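Local structure of hypothetical methylmalonyl-CoA decarboxylase alpha subunit (Sulfolobus tokodaii, 1X0U) at residues 247-252 with 303-308; 261-266 with 323-328; 315-320 with 350-355. The protein is a putative carboxyltransferase subunit of the ClpP/crotonase clan, a hexamer whose chain carries two similar mixed beta-sheets flanked by helices. All blocks are in the same frame, centred on the assembly; numbering follows the deposited sequence.

All three contacts gather round the start of the second mixed sheet, whose first three strands are 305-307, 315-322 and 325-332. Interaction 1 sets helix 239-252 against the outermost of these strands. Interaction 3 packs helix 343-358 on strand 315-322, next to it. Backbone bonds tie the two, as from Phe-319 N to Leu-305 O at 2.9 Å; their centres lie about 11 Å apart. Interaction 2 lays the loop 261-266 along the beginning of strand 325-332. It meets interaction 1 where the carbonyl O of Tyr-252 touches CB of Pro-261 at 3.6 Å, and interaction 3 through Val-327 N and Ala-320 O, 2.9 Å apart.

Interaction 1 of 3, residues 247-252 with 303-308; sequences KRLLSY and EFLEVH
Arg-248 and Leu-249 of helix 239-252 meet Leu-305 on the edge strand of the second mixed sheet, joining the two crotonase-type halves of the chain. The axes of 247-252 and 305-307 are 94° apart, nearly perpendicular.

Arg-248 comes first. Its chain is extended from CG to NE and slides past Leu-305 in the opposite direction. CB of Leu-305 lies 3.9 Å above the guanidinium plane, over its centre. NH2 forms a salt bridge with OE2 of Glu-303 at 2.9 Å. The oxygen stands well out of the guanidinium plane, so the pair rests on charge and not on a directed hydrogen bond. NH1 donates to a water in the guanidinium plane, and this water donates to the carbonyl O of Phe-304. The arginine thus meets Glu-303 by charge and the Phe-304 carbonyl through water.

Leu-249 is next. Its CG sits beside the carbonyl carbon, anti to the backbone N (chi1 -180°). CD1 meets CD1 of Leu-305 at 4.0 Å, the two side chains crossing at about a right angle. Phe-234 of the first sheet also touches both leucines, which places them between the sheets.

Tyr-252 is the last residue of the segment to touch. Its ring carbon CE2 lies 3.7 Å from CB of Leu-305, and CD2 lies 3.7 Å from CD1 of the same leucine.

Interaction 2 of 3, residues 261-266 with 323-328; sequences PPYIDT and AGNVVG
The carbonyl O of Gly-324 is gripped by several groups. Ile-264 N donates to it at 3.2 Å, with an N-H...O angle of 149°. The donor is tilted 18° from the carbonyl plane. CA of Tyr-263 adds a C-H...O contact to the same oxygen at 3.5 Å. NH1 of Arg-321 is a further donor to it, and also bonds to the carbonyl O of Pro-262. One arginine therefore ties the loop to the turn.

Tyr-263 lies against this turn. Its ring carbon CE2 packs directly on the bare CA of Gly-324, 3.6 Å away; the phi of this glycine is positive. ND2 of Asn-325 sits at the ring edge, in its plane, 3.4 Å from CD2. The amide and ring planes are 78° apart.

A water bridges the other end of the contact. It donates to the carbonyl O of Pro-261 at 2.7 Å and accepts from Val-326 N at 3.0 Å. ND2 of Asn-325 gives it a weak third bond. Beside this water, CB of Pro-261 packs on CB of Val-326 at 3.6 Å.

Asp-300 holds the amides of Ala-323 and Gly-324 from outside the contact. Strands 315-322 and 325-332 are antiparallel neighbours joined by a tight two-residue turn of type I' at Ala-323 and Gly-324. The arrangement is that of a beta-hairpin, with an irregular loop running roughly antiparallel alongside its turn and the start of its second strand.

Interaction 3 of 3, residues 315-320 with 350-355; sequences IIVGFA and ARFIRF
Phe-352 of helix 343-358 has the largest area buried here, and Phe-319 and Val-317 of strand 315-322 are its main partners. CG of Phe-352 is anti to its backbone N, and its ring reaches the strand. CB of Val-317 lies over one face of this ring, offset toward the rim. It is 3.8 Å from the ring centroid and 17° off the normal, a CH-pi contact. The two methyls of Val-317 reach the same ring near its root: CG1 is 3.9 Å from CD2, and CG2 is near CG. The far end of the ring passes Gly-318. There CZ of Phe-352 comes within 3.3 Å of the carbonyl O of Gly-318 and 3.6 Å of its N.

Segments 315-320 and 350-355 run in nearly the same direction, their axes 24° apart and 9.3 Å from each other. This is helix-on-sheet packing in the second crotonase-type half of the chain. Helix 343-358 follows strand 325-332 and leads to the parallel strand 363-369, forming a beta-alpha-beta crossover. Strand 315-322 is the antiparallel neighbour of strand 325-332. Val-307 of the edge strand touches all three main residues.

Phe-319 slides past Phe-352 in the opposite direction. CE1 of Phe-352 stands 3.8 Å above one face of the Phe-319 ring, offset toward the rim. The ring planes are 49° apart, so the two rings meet obliquely. CZ of Phe-319 also meets CE2 of Phe-355 at 4.0 Å, where the side chains cross at about a right angle. Phe-355 in turn meets Phe-187 edge-to-face, and Asn-519 of the second subunit packs on it.

Interaction 1 of 3, residues 247-252 with 303-308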
loop_
_atom_site.group_PDB
_atom_site.type_symbol
_atom_site.label_atom_id
_atom_site.label_comp_id
_atom_site.label_asym_id
_atom_site.label_seq_id
_atom_site.Cartn_x
_atom_site.Cartn_y
_atom_site.Cartn_z
ATOM N N LYS A 247 -23.310 27.104 9.649
ATOM C CA LYS A 247 -24.105 26.269 8.743
ATOM C C LYS A 247 -23.736 26.575 7.298
ATOM O O LYS A 247 -23.663 25.684 6.460
ATOM C CB LYS A 247 -25.601 26.532 8.899
ATOM C CG LYS A 247 -26.245 26.014 10.156
ATOM C CD LYS A 247 -27.731 26.336 10.088
ATOM C CE LYS A 247 -28.488 25.805 11.278
ATOM N NZ LYS A 247 -29.954 26.002 11.085
ATOM N N ARG A 248 -23.514 27.853 7.009
ATOM C CA ARG A 248 -23.167 28.265 5.655
ATOM C C ARG A 248 -21.757 27.793 5.305
ATOM O O ARG A 248 -21.501 27.341 4.184
ATOM C CB ARG A 248 -23.267 29.784 5.520
ATOM C CG ARG A 248 -23.186 30.250 4.077
ATOM C CD ARG A 248 -23.099 31.760 3.951
ATOM N NE ARG A 248 -22.808 32.139 2.570
ATOM C CZ ARG A 248 -22.393 33.344 2.197
ATOM N NH1 ARG A 248 -22.220 34.297 3.103
ATOM N NH2 ARG A 248 -22.146 33.591 0.918
ATOM N N LEU A 249 -20.847 27.896 6.269
ATOM C CA LEU A 249 -19.476 27.462 6.058
ATOM C C LEU A 249 -19.475 25.965 5.768
ATOM O O LEU A 249 -18.886 25.514 4.792
ATOM C CB LEU A 249 -18.631 27.753 7.301
ATOM C CG LEU A 249 -17.159 27.355 7.213
ATOM C CD1 LEU A 249 -16.534 28.024 5.978
ATOM C CD2 LEU A 249 -16.429 27.772 8.497
ATOM N N LEU A 250 -20.149 25.192 6.613
ATOM C CA LEU A 250 -20.214 23.743 6.423
ATOM C C LEU A 250 -20.767 23.367 5.052
ATOM O O LEU A 250 -20.319 22.384 4.446
ATOM C CB LEU A 250 -21.081 23.096 7.505
ATOM C CG LEU A 250 -20.490 22.960 8.909
ATOM C CD1 LEU A 250 -21.605 22.575 9.875
ATOM C CD2 LEU A 250 -19.373 21.911 8.916
ATOM N N SER A 251 -21.737 24.140 4.566
ATOM C CA SER A 251 -22.341 23.860 3.263
ATOM C C SER A 251 -21.307 23.867 2.143
ATOM O O SER A 251 -21.521 23.252 1.110
ATOM C CB SER A 251 -23.453 24.873 2.938
ATOM O OG SER A 251 -22.931 26.169 2.666
ATOM N N TYR A 252 -20.184 24.551 2.345
ATOM C CA TYR A 252 -19.148 24.607 1.314
ATOM C C TYR A 252 -18.093 23.505 1.460
ATOM O O TYR A 252 -17.299 23.261 0.539
ATOM C CB TYR A 252 -18.424 25.962 1.349
ATOM C CG TYR A 252 -19.209 27.133 0.790
ATOM C CD1 TYR A 252 -19.458 27.246 -0.581
ATOM C CD2 TYR A 252 -19.686 28.134 1.630
ATOM C CE1 TYR A 252 -20.161 28.326 -1.097
ATOM C CE2 TYR A 252 -20.393 29.219 1.123
ATOM C CZ TYR A 252 -20.627 29.308 -0.233
ATOM O OH TYR A 252 -21.343 30.371 -0.713
ATOM N N GLU A 303 -22.694 35.081 -5.018
ATOM C CA GLU A 303 -22.436 34.786 -3.608
ATOM C C GLU A 303 -20.981 34.440 -3.291
ATOM O O GLU A 303 -20.335 33.672 -4.004
ATOM C CB GLU A 303 -23.357 33.672 -3.108
ATOM C CG GLU A 303 -24.631 34.190 -2.418
ATOM C CD GLU A 303 -24.374 35.419 -1.533
ATOM O OE1 GLU A 303 -24.318 36.549 -2.069
ATOM O OE2 GLU A 303 -24.217 35.263 -0.302
ATOM N N PHE A 304 -20.475 35.015 -2.206
ATOM C CA PHE A 304 -19.093 34.809 -1.804
ATOM C C PHE A 304 -18.971 34.856 -0.280
ATOM O O PHE A 304 -19.287 35.879 0.342
ATOM C CB PHE A 304 -18.226 35.902 -2.446
ATOM C CG PHE A 304 -16.758 35.819 -2.110
ATOM C CD1 PHE A 304 -16.024 34.669 -2.394
ATOM C CD2 PHE A 304 -16.098 36.921 -1.579
ATOM C CE1 PHE A 304 -14.655 34.625 -2.158
ATOM C CE2 PHE A 304 -14.733 36.891 -1.339
ATOM C CZ PHE A 304 -14.004 35.741 -1.629
ATOM N N LEU A 305 -18.529 33.747 0.315
ATOM C CA LEU A 305 -18.348 33.676 1.764
ATOM C C LEU A 305 -16.883 34.032 1.963
ATOM O O LEU A 305 -15.983 33.206 1.735
ATOM C CB LEU A 305 -18.648 32.261 2.289
ATOM C CG LEU A 305 -18.768 32.101 3.816
ATOM C CD1 LEU A 305 -18.998 30.654 4.195
ATOM C CD2 LEU A 305 -17.510 32.589 4.469
ATOM N N GLU A 306 -16.641 35.268 2.383
ATOM C CA GLU A 306 -15.276 35.737 2.545
ATOM C C GLU A 306 -14.607 35.418 3.874
ATOM O O GLU A 306 -15.105 35.770 4.945
ATOM C CB GLU A 306 -15.203 37.241 2.283
ATOM C CG GLU A 306 -13.780 37.742 2.140
ATOM C CD GLU A 306 -13.713 39.122 1.533
ATOM O OE1 GLU A 306 -14.690 39.532 0.890
ATOM O OE2 GLU A 306 -12.684 39.795 1.686
ATOM N N VAL A 307 -13.462 34.750 3.773
ATOM C CA VAL A 307 -12.663 34.357 4.928
ATOM C C VAL A 307 -11.684 35.488 5.262
ATOM O O VAL A 307 -11.104 36.094 4.356
ATOM C CB VAL A 307 -11.863 33.057 4.615
ATOM C CG1 VAL A 307 -10.989 32.656 5.800
ATOM C CG2 VAL A 307 -12.819 31.941 4.277
ATOM N N HIS A 308 -11.495 35.765 6.553
ATOM C CA HIS A 308 -10.582 36.828 6.985
ATOM C C HIS A 308 -10.921 38.164 6.318
ATOM O O HIS A 308 -10.030 38.956 5.998
ATOM C CB HIS A 308 -9.146 36.446 6.637
ATOM C CG HIS A 308 -8.407 35.765 7.748
ATOM N ND1 HIS A 308 -7.447 34.798 7.521
ATOM C CD2 HIS A 308 -8.435 35.959 9.090
ATOM C CE1 HIS A 308 -6.915 34.430 8.672
ATOM N NE2 HIS A 308 -7.495 35.120 9.640
HETATM O O HOH W 1 -21.087 36.768 2.197
#

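Interaction 2 of 3, residues 261-266 with 323-328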
loop_
_atom_site.group_PDB
_atom_site.type_symbol
_atom_site.label_atom_id
_atom_site.label_comp_id
_atom_site.label_asym_id
_atom_site.label_seq_id
_atom_site.Cartn_x
_atom_site.Cartn_y
_atom_site.Cartn_z
ATOM N N PRO A 261 -16.228 18.495 -2.162
ATOM C CA PRO A 261 -17.196 19.477 -1.667
ATOM C C PRO A 261 -18.542 19.219 -2.338
ATOM O O PRO A 261 -18.609 18.927 -3.535
ATOM C CB PRO A 261 -16.567 20.814 -2.050
ATOM C CG PRO A 261 -15.554 20.460 -3.125
ATOM C CD PRO A 261 -15.013 19.156 -2.663
ATOM N N PRO A 262 -19.634 19.313 -1.571
ATOM C CA PRO A 262 -20.973 19.069 -2.109
ATOM C C PRO A 262 -21.458 20.011 -3.204
ATOM O O PRO A 262 -21.273 21.228 -3.132
ATOM C CB PRO A 262 -21.857 19.108 -0.862
ATOM C CG PRO A 262 -21.162 20.131 -0.009
ATOM C CD PRO A 262 -19.697 19.766 -0.170
ATOM N N TYR A 263 -22.069 19.416 -4.226
ATOM C CA TYR A 263 -22.634 20.154 -5.345
ATOM C C TYR A 263 -23.942 20.688 -4.782
ATOM O O TYR A 263 -24.544 20.037 -3.927
ATOM C CB TYR A 263 -22.889 19.205 -6.515
ATOM C CG TYR A 263 -23.684 19.830 -7.630
ATOM C CD1 TYR A 263 -25.077 19.792 -7.620
ATOM C CD2 TYR A 263 -23.046 20.513 -8.668
ATOM C CE1 TYR A 263 -25.822 20.424 -8.612
ATOM C CE2 TYR A 263 -23.783 21.152 -9.669
ATOM C CZ TYR A 263 -25.171 21.104 -9.631
ATOM O OH TYR A 263 -25.909 21.749 -10.599
ATOM N N ILE A 264 -24.399 21.850 -5.239
ATOM C CA ILE A 264 -25.622 22.392 -4.654
ATOM C C ILE A 264 -26.575 23.175 -5.560
ATOM O O ILE A 264 -26.493 23.116 -6.794
ATOM C CB ILE A 264 -25.255 23.286 -3.442
ATOM C CG1 ILE A 264 -26.271 23.104 -2.316
ATOM C CG2 ILE A 264 -25.189 24.740 -3.871
ATOM C CD1 ILE A 264 -25.941 23.898 -1.072
ATOM N N ASP A 265 -27.481 23.900 -4.895
ATOM C CA ASP A 265 -28.508 24.761 -5.493
ATOM C C ASP A 265 -28.194 25.247 -6.907
ATOM O O ASP A 265 -27.229 25.979 -7.131
ATOM C CB ASP A 265 -28.731 25.989 -4.591
ATOM C CG ASP A 265 -30.208 26.279 -4.332
ATOM O OD1 ASP A 265 -30.536 27.457 -4.056
ATOM O OD2 ASP A 265 -31.033 25.334 -4.381
ATOM N N THR A 266 -29.039 24.860 -7.852
ATOM C CA THR A 266 -28.863 25.258 -9.242
ATOM C C THR A 266 -28.804 26.798 -9.379
ATOM O O THR A 266 -28.408 27.506 -8.445
ATOM C CB THR A 266 -30.021 24.691 -10.106
ATOM O OG1 THR A 266 -30.374 23.382 -9.635
ATOM C CG2 THR A 266 -29.597 24.582 -11.574
ATOM N N ALA A 323 -21.080 27.166 -11.217
ATOM C CA ALA A 323 -21.896 26.159 -11.888
ATOM C C ALA A 323 -22.197 25.051 -10.885
ATOM O O ALA A 323 -22.117 23.868 -11.205
ATOM C CB ALA A 323 -21.160 25.588 -13.104
ATOM N N GLY A 324 -22.513 25.447 -9.656
ATOM C CA GLY A 324 -22.844 24.474 -8.630
ATOM C C GLY A 324 -21.710 23.871 -7.818
ATOM O O GLY A 324 -21.958 23.347 -6.733
ATOM N N ASN A 325 -20.478 23.934 -8.323
ATOM C CA ASN A 325 -19.331 23.368 -7.609
ATOM C C ASN A 325 -18.534 24.386 -6.809
ATOM O O ASN A 325 -18.308 25.515 -7.241
ATOM C CB ASN A 325 -18.390 22.651 -8.581
ATOM C CG ASN A 325 -18.948 21.330 -9.063
ATOM O OD1 ASN A 325 -18.677 20.909 -10.182
ATOM N ND2 ASN A 325 -19.720 20.660 -8.215
ATOM N N VAL A 326 -18.086 23.949 -5.640
ATOM C CA VAL A 326 -17.323 24.777 -4.726
ATOM C C VAL A 326 -15.930 25.111 -5.233
ATOM O O VAL A 326 -15.233 24.265 -5.799
ATOM C CB VAL A 326 -17.182 24.076 -3.351
ATOM C CG1 VAL A 326 -16.464 24.991 -2.366
ATOM C CG2 VAL A 326 -18.565 23.675 -2.821
ATOM N N VAL A 327 -15.531 26.358 -5.030
ATOM C CA VAL A 327 -14.206 26.793 -5.417
ATOM C C VAL A 327 -13.739 27.727 -4.320
ATOM O O VAL A 327 -14.549 28.295 -3.597
ATOM C CB VAL A 327 -14.187 27.571 -6.775
ATOM C CG1 VAL A 327 -14.772 26.700 -7.890
ATOM C CG2 VAL A 327 -14.960 28.871 -6.647
ATOM N N GLY A 328 -12.425 27.842 -4.187
ATOM C CA GLY A 328 -11.831 28.738 -3.226
ATOM C C GLY A 328 -11.227 29.788 -4.131
ATOM O O GLY A 328 -10.733 29.469 -5.209
HETATM O O HOH W 2 -18.545 21.044 -5.220
#

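Interaction 3 of 3, residues 315-320 with 350-355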
loop_
_atom_site.group_PDB
_atom_site.type_symbol
_atom_site.label_atom_id
_atom_site.label_comp_id
_atom_site.label_asym_id
_atom_site.label_seq_id
_atom_site.Cartn_x
_atom_site.Cartn_y
_atom_site.Cartn_z
ATOM N N ILE A 315 -5.330 41.135 0.311
ATOM C CA ILE A 315 -5.737 40.113 -0.656
ATOM C C ILE A 315 -7.076 39.550 -0.218
ATOM O O ILE A 315 -7.433 39.625 0.955
ATOM C CB ILE A 315 -4.718 38.926 -0.803
ATOM C CG1 ILE A 315 -4.938 37.873 0.280
ATOM C CG2 ILE A 315 -3.305 39.452 -0.740
ATOM C CD1 ILE A 315 -4.523 38.300 1.655
ATOM N N ILE A 316 -7.817 38.987 -1.160
ATOM C CA ILE A 316 -9.129 38.429 -0.857
ATOM C C ILE A 316 -9.167 36.925 -1.059
ATOM O O ILE A 316 -8.636 36.400 -2.046
ATOM C CB ILE A 316 -10.206 39.037 -1.754
ATOM C CG1 ILE A 316 -10.189 40.568 -1.627
ATOM C CG2 ILE A 316 -11.560 38.474 -1.376
ATOM C CD1 ILE A 316 -10.711 41.289 -2.882
ATOM N N VAL A 317 -9.800 36.230 -0.121
ATOM C CA VAL A 317 -9.931 34.782 -0.201
ATOM C C VAL A 317 -11.291 34.392 0.331
ATOM O O VAL A 317 -11.789 34.992 1.284
ATOM C CB VAL A 317 -8.831 34.034 0.625
ATOM C CG1 VAL A 317 -7.439 34.355 0.064
ATOM C CG2 VAL A 317 -8.929 34.399 2.121
ATOM N N GLY A 318 -11.895 33.390 -0.289
ATOM C CA GLY A 318 -13.192 32.950 0.158
ATOM C C GLY A 318 -13.733 31.820 -0.682
ATOM O O GLY A 318 -13.076 31.353 -1.627
ATOM N N PHE A 319 -14.941 31.393 -0.328
ATOM C CA PHE A 319 -15.618 30.306 -1.009
ATOM C C PHE A 319 -16.762 30.820 -1.869
ATOM O O PHE A 319 -17.332 31.885 -1.616
ATOM C CB PHE A 319 -16.185 29.306 0.009
ATOM C CG PHE A 319 -15.139 28.661 0.891
ATOM C CD1 PHE A 319 -15.121 28.906 2.262
ATOM C CD2 PHE A 319 -14.188 27.800 0.352
ATOM C CE1 PHE A 319 -14.165 28.299 3.086
ATOM C CE2 PHE A 319 -13.233 27.193 1.166
ATOM C CZ PHE A 319 -13.224 27.444 2.540
ATOM N N ALA A 320 -17.098 30.035 -2.884
ATOM C CA ALA A 320 -18.177 30.374 -3.791
ATOM C C ALA A 320 -18.448 29.140 -4.613
ATOM O O ALA A 320 -17.754 28.135 -4.490
ATOM C CB ALA A 320 -17.757 31.521 -4.711
ATOM N N ALA A 350 -1.817 31.815 2.227
ATOM C CA ALA A 350 -1.161 30.520 2.370
ATOM C C ALA A 350 -1.976 29.503 3.169
ATOM O O ALA A 350 -2.156 28.369 2.729
ATOM C CB ALA A 350 0.211 30.702 2.985
ATOM N N ARG A 351 -2.483 29.913 4.328
ATOM C CA ARG A 351 -3.272 29.022 5.183
ATOM C C ARG A 351 -4.558 28.631 4.465
ATOM O O ARG A 351 -5.019 27.493 4.558
ATOM C CB ARG A 351 -3.600 29.725 6.507
ATOM C CG ARG A 351 -3.445 28.861 7.767
ATOM C CD ARG A 351 -4.555 27.867 7.900
ATOM N NE ARG A 351 -4.483 27.040 9.114
ATOM C CZ ARG A 351 -4.986 27.368 10.308
ATOM N NH1 ARG A 351 -5.603 28.532 10.507
ATOM N NH2 ARG A 351 -4.938 26.484 11.298
ATOM N N PHE A 352 -5.146 29.590 3.759
ATOM C CA PHE A 352 -6.371 29.335 3.009
ATOM C C PHE A 352 -6.177 28.287 1.908
ATOM O O PHE A 352 -6.963 27.348 1.799
ATOM C CB PHE A 352 -6.897 30.622 2.361
ATOM C CG PHE A 352 -8.149 30.418 1.534
ATOM C CD1 PHE A 352 -9.377 30.200 2.147
ATOM C CD2 PHE A 352 -8.102 30.468 0.142
ATOM C CE1 PHE A 352 -10.546 30.040 1.394
ATOM C CE2 PHE A 352 -9.270 30.310 -0.626
ATOM C CZ PHE A 352 -10.492 30.097 0.003
ATOM N N ILE A 353 -5.151 28.426 1.079
ATOM C CA ILE A 353 -5.019 27.427 0.026
ATOM C C ILE A 353 -4.740 26.008 0.550
ATOM O O ILE A 353 -5.277 25.030 0.016
ATOM C CB ILE A 353 -3.961 27.822 -1.050
ATOM C CG1 ILE A 353 -2.560 27.739 -0.488
ATOM C CG2 ILE A 353 -4.225 29.269 -1.549
ATOM C CD1 ILE A 353 -2.000 29.117 -0.168
ATOM N N ARG A 354 -3.930 25.896 1.601
ATOM C CA ARG A 354 -3.629 24.586 2.170
ATOM C C ARG A 354 -4.917 23.918 2.636
ATOM O O ARG A 354 -5.127 22.722 2.385
ATOM C CB ARG A 354 -2.649 24.710 3.331
ATOM C CG ARG A 354 -1.297 25.334 2.944
ATOM C CD ARG A 354 -0.257 25.065 4.017
ATOM N NE ARG A 354 0.281 23.711 3.932
ATOM C CZ ARG A 354 0.498 22.925 4.979
ATOM N NH1 ARG A 354 0.206 23.353 6.197
ATOM N NH2 ARG A 354 1.048 21.732 4.813
ATOM N N PHE A 355 -5.787 24.688 3.299
ATOM C CA PHE A 355 -7.056 24.137 3.766
ATOM C C PHE A 355 -7.879 23.628 2.588
ATOM O O PHE A 355 -8.389 22.505 2.622
ATOM C CB PHE A 355 -7.889 25.176 4.532
ATOM C CG PHE A 355 -9.262 24.682 4.903
ATOM C CD1 PHE A 355 -9.470 23.983 6.087
ATOM C CD2 PHE A 355 -10.326 24.812 4.011
ATOM C CE1 PHE A 355 -10.708 23.416 6.366
ATOM C CE2 PHE A 355 -11.557 24.249 4.281
ATOM C CZ PHE A 355 -11.749 23.543 5.468
#